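Local atomic coordinates of beta sliding clamp (Streptococcus pneumoniae, PDB entry 2AWA), a protein that probably encircles DNA as a ring-shaped head-to-tail homodimer, tethering DNA polymerases and other proteins to it and so making replication processive. Residues B[273-278]-B[359-364]. Residues are numbered along the deposited sequence; the frame is centred on the assembly and turned at random.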
ATOM      1  N   ASN B 273     -22.204 -35.897 -14.858  1.00 62.89           N
ATOM      2  CA  ASN B 273     -21.804 -36.509 -16.124  1.00 63.12           C
ATOM      3  C   ASN B 273     -20.313 -36.408 -16.359  1.00 63.89           C
ATOM      4  O   ASN B 273     -19.730 -37.286 -16.968  1.00 65.17           O
ATOM      5  CB  ASN B 273     -22.527 -35.836 -17.270  1.00 62.69           C
ATOM      6  CG  ASN B 273     -24.003 -35.893 -17.101  1.00 65.45           C
ATOM      7  OD1 ASN B 273     -24.581 -36.978 -17.043  1.00 76.69           O
ATOM      8  ND2 ASN B 273     -24.635 -34.735 -16.979  1.00 66.83           N
ATOM      9  N   THR B 274     -19.708 -35.329 -15.867  1.00 63.89           N
ATOM     10  CA  THR B 274     -18.296 -35.057 -16.053  1.00 62.92           C
ATOM     11  C   THR B 274     -17.681 -34.690 -14.714  1.00 62.36           C
ATOM     12  O   THR B 274     -18.288 -33.955 -13.940  1.00 64.40           O
ATOM     13  CB  THR B 274     -18.105 -33.868 -17.014  1.00 62.54           C
ATOM     14  OG1 THR B 274     -18.595 -34.219 -18.306  1.00 60.32           O
ATOM     15  CG2 THR B 274     -16.642 -33.477 -17.132  1.00 63.48           C
ATOM     16  N   THR B 275     -16.488 -35.206 -14.440  1.00 60.55           N
ATOM     17  CA  THR B 275     -15.660 -34.677 -13.364  1.00 60.61           C
ATOM     18  C   THR B 275     -14.235 -34.395 -13.882  1.00 62.00           C
ATOM     19  O   THR B 275     -13.793 -34.995 -14.867  1.00 64.04           O
ATOM     20  CB  THR B 275     -15.594 -35.614 -12.172  1.00 58.50           C
ATOM     21  OG1 THR B 275     -14.707 -36.694 -12.471  1.00 58.95           O
ATOM     22  CG2 THR B 275     -16.980 -36.147 -11.817  1.00 60.24           C
ATOM     23  N   ILE B 276     -13.542 -33.462 -13.235  1.00 59.93           N
ATOM     24  CA  ILE B 276     -12.148 -33.183 -13.529  1.00 60.33           C
ATOM     25  C   ILE B 276     -11.399 -32.938 -12.231  1.00 60.23           C
ATOM     26  O   ILE B 276     -11.908 -32.272 -11.333  1.00 61.93           O
ATOM     27  CB  ILE B 276     -11.976 -31.943 -14.396  1.00 59.72           C
ATOM     28  CG1 ILE B 276     -12.759 -32.100 -15.692  1.00 61.50           C
ATOM     29  CG2 ILE B 276     -10.511 -31.761 -14.722  1.00 64.70           C
ATOM     30  CD1 ILE B 276     -12.843 -30.852 -16.519  1.00 57.97           C
ATOM     31  N   THR B 277     -10.184 -33.458 -12.128  1.00 59.03           N
ATOM     32  CA  THR B 277      -9.413 -33.269 -10.915  1.00 58.38           C
ATOM     33  C   THR B 277      -8.135 -32.511 -11.231  1.00 58.76           C
ATOM     34  O   THR B 277      -7.293 -32.956 -12.012  1.00 59.67           O
ATOM     35  CB  THR B 277      -9.166 -34.599 -10.194  1.00 57.62           C
ATOM     36  OG1 THR B 277     -10.432 -35.225  -9.930  1.00 55.62           O
ATOM     37  CG2 THR B 277      -8.482 -34.355  -8.872  1.00 57.50           C
ATOM     38  N   PHE B 278      -8.018 -31.343 -10.618  1.00 58.15           N
ATOM     39  CA  PHE B 278      -7.014 -30.371 -10.994  1.00 58.11           C
ATOM     40  C   PHE B 278      -6.061 -30.125  -9.863  1.00 57.43           C
ATOM     41  O   PHE B 278      -6.426 -30.268  -8.699  1.00 59.49           O
ATOM     42  CB  PHE B 278      -7.667 -29.032 -11.245  1.00 58.28           C
ATOM     43  CG  PHE B 278      -8.381 -28.905 -12.546  1.00 58.86           C
ATOM     44  CD1 PHE B 278      -7.679 -28.605 -13.714  1.00 62.81           C
ATOM     45  CD2 PHE B 278      -9.777 -28.941 -12.588  1.00 55.60           C
ATOM     46  CE1 PHE B 278      -8.367 -28.407 -14.939  1.00 61.08           C
ATOM     47  CE2 PHE B 278     -10.461 -28.746 -13.785  1.00 54.64           C
ATOM     48  CZ  PHE B 278      -9.753 -28.495 -14.964  1.00 61.42           C
ATOM     49  N   THR B 359     -11.414 -31.469  -6.981  1.00 59.92           N
ATOM     50  CA  THR B 359     -12.306 -32.161  -7.887  1.00 61.09           C
ATOM     51  C   THR B 359     -13.514 -31.304  -8.207  1.00 61.17           C
ATOM     52  O   THR B 359     -14.268 -30.953  -7.315  1.00 64.28           O
ATOM     53  CB  THR B 359     -12.747 -33.466  -7.300  1.00 59.51           C
ATOM     54  OG1 THR B 359     -11.599 -34.307  -7.206  1.00 64.13           O
ATOM     55  CG2 THR B 359     -13.777 -34.127  -8.193  1.00 57.62           C
ATOM     56  N   ILE B 360     -13.689 -30.988  -9.487  1.00 60.05           N
ATOM     57  CA  ILE B 360     -14.849 -30.241  -9.970  1.00 58.68           C
ATOM     58  C   ILE B 360     -15.778 -31.156 -10.753  1.00 56.32           C
ATOM     59  O   ILE B 360     -15.341 -31.868 -11.631  1.00 55.85           O
ATOM     60  CB  ILE B 360     -14.429 -29.081 -10.895  1.00 58.28           C
ATOM     61  CG1 ILE B 360     -13.322 -28.248 -10.251  1.00 57.00           C
ATOM     62  CG2 ILE B 360     -15.622 -28.197 -11.209  1.00 57.24           C
ATOM     63  CD1 ILE B 360     -12.810 -27.099 -11.146  1.00 61.33           C
ATOM     64  N   SER B 361     -17.065 -31.106 -10.450  1.00 56.65           N
ATOM     65  CA  SER B 361     -18.032 -32.011 -11.045  1.00 56.76           C
ATOM     66  C   SER B 361     -19.147 -31.230 -11.716  1.00 58.36           C
ATOM     67  O   SER B 361     -19.643 -30.251 -11.159  1.00 61.94           O
ATOM     68  CB  SER B 361     -18.604 -32.925  -9.971  1.00 56.78           C
ATOM     69  OG  SER B 361     -17.561 -33.526  -9.243  1.00 54.17           O
ATOM     70  N   PHE B 362     -19.559 -31.689 -12.894  1.00 57.42           N
ATOM     71  CA  PHE B 362     -20.441 -30.923 -13.759  1.00 57.85           C
ATOM     72  C   PHE B 362     -21.663 -31.725 -14.152  1.00 58.97           C
ATOM     73  O   PHE B 362     -21.663 -32.948 -14.074  1.00 62.29           O
ATOM     74  CB  PHE B 362     -19.738 -30.580 -15.070  1.00 58.14           C
ATOM     75  CG  PHE B 362     -18.525 -29.737 -14.932  1.00 52.92           C
ATOM     76  CD1 PHE B 362     -18.626 -28.370 -14.835  1.00 62.68           C
ATOM     77  CD2 PHE B 362     -17.268 -30.300 -14.996  1.00 57.15           C
ATOM     78  CE1 PHE B 362     -17.488 -27.579 -14.772  1.00 57.53           C
ATOM     79  CE2 PHE B 362     -16.145 -29.520 -14.926  1.00 55.74           C
ATOM     80  CZ  PHE B 362     -16.257 -28.158 -14.810  1.00 52.53           C
ATOM     81  N   ILE B 363     -22.687 -31.020 -14.614  1.00 60.01           N
ATOM     82  CA  ILE B 363     -23.877 -31.645 -15.172  1.00 62.56           C
ATOM     83  C   ILE B 363     -24.047 -31.291 -16.643  1.00 63.35           C
ATOM     84  O   ILE B 363     -24.161 -32.167 -17.496  1.00 65.26           O
ATOM     85  CB  ILE B 363     -25.131 -31.210 -14.430  1.00 62.84           C
ATOM     86  CG1 ILE B 363     -24.966 -31.507 -12.931  1.00 66.57           C
ATOM     87  CG2 ILE B 363     -26.358 -31.888 -15.053  1.00 66.77           C
ATOM     88  CD1 ILE B 363     -26.236 -31.935 -12.197  1.00 67.62           C
ATOM     89  N   SER B 364     -24.074 -29.997 -16.929  1.00 63.85           N
ATOM     90  CA  SER B 364     -24.319 -29.505 -18.269  1.00 62.95           C
ATOM     91  C   SER B 364     -23.710 -28.128 -18.360  1.00 61.55           C
ATOM     92  O   SER B 364     -23.135 -27.652 -17.396  1.00 62.81           O
ATOM     93  CB  SER B 364     -25.817 -29.429 -18.518  1.00 62.48           C
ATOM     94  OG  SER B 364     -26.413 -28.645 -17.505  1.00 59.97           O
TER
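Ile276 and Ile360 sit opposite each other as a hydrogen-bonded antiparallel pair, each backbone N–H bonded to the other's carbonyl, with Ile276 N to Ile360 O at 2.9 Å. Their side chains share the buried face of the sheet with Thr274, Phe362 and the ring of Phe278. On that face the Phe362 ring leans across to the other strand: chi1 of -62° sets CG beside its own backbone N, and with the ring turned by chi2 of -83° its CD2 meets the methyl CG2 of Thr274 at 3.9 Å and its CE2 meets CD1 of Ile276. Further along, CD1 of Ile360 approaches CD2 of Phe278 at 3.8 Å. Leu283 of helix 280-294 packs on both Phe278 and Ile360, while Leu337 and Ile339 touch Phe362, whose ring also meets that of Phe369.

The other face carries smaller, more polar side chains; Thr275 and Thr359 are partly exposed there, Thr277 and Ser361 buried. Here Thr277 OG1 and Thr359 OG1 share a hydrogen bond of 3.1 Å, whereas Thr275 meets Ser361 OG chiefly through its methyl CG2, at 3.7 Å, and turns its hydroxyl to Thr333. At the partly exposed end, Asn273 ND2 bonds a lone pair of Ile363 O at 2.7 Å, that oxygen lying 11° out of the Asn273 amide plane. Asn273 N also donates a hydrogen bond to Phe362 O; with Thr274 also facing Phe362, the pairing ends in a classic beta bulge within an antiparallel sheet of the C-terminal domain.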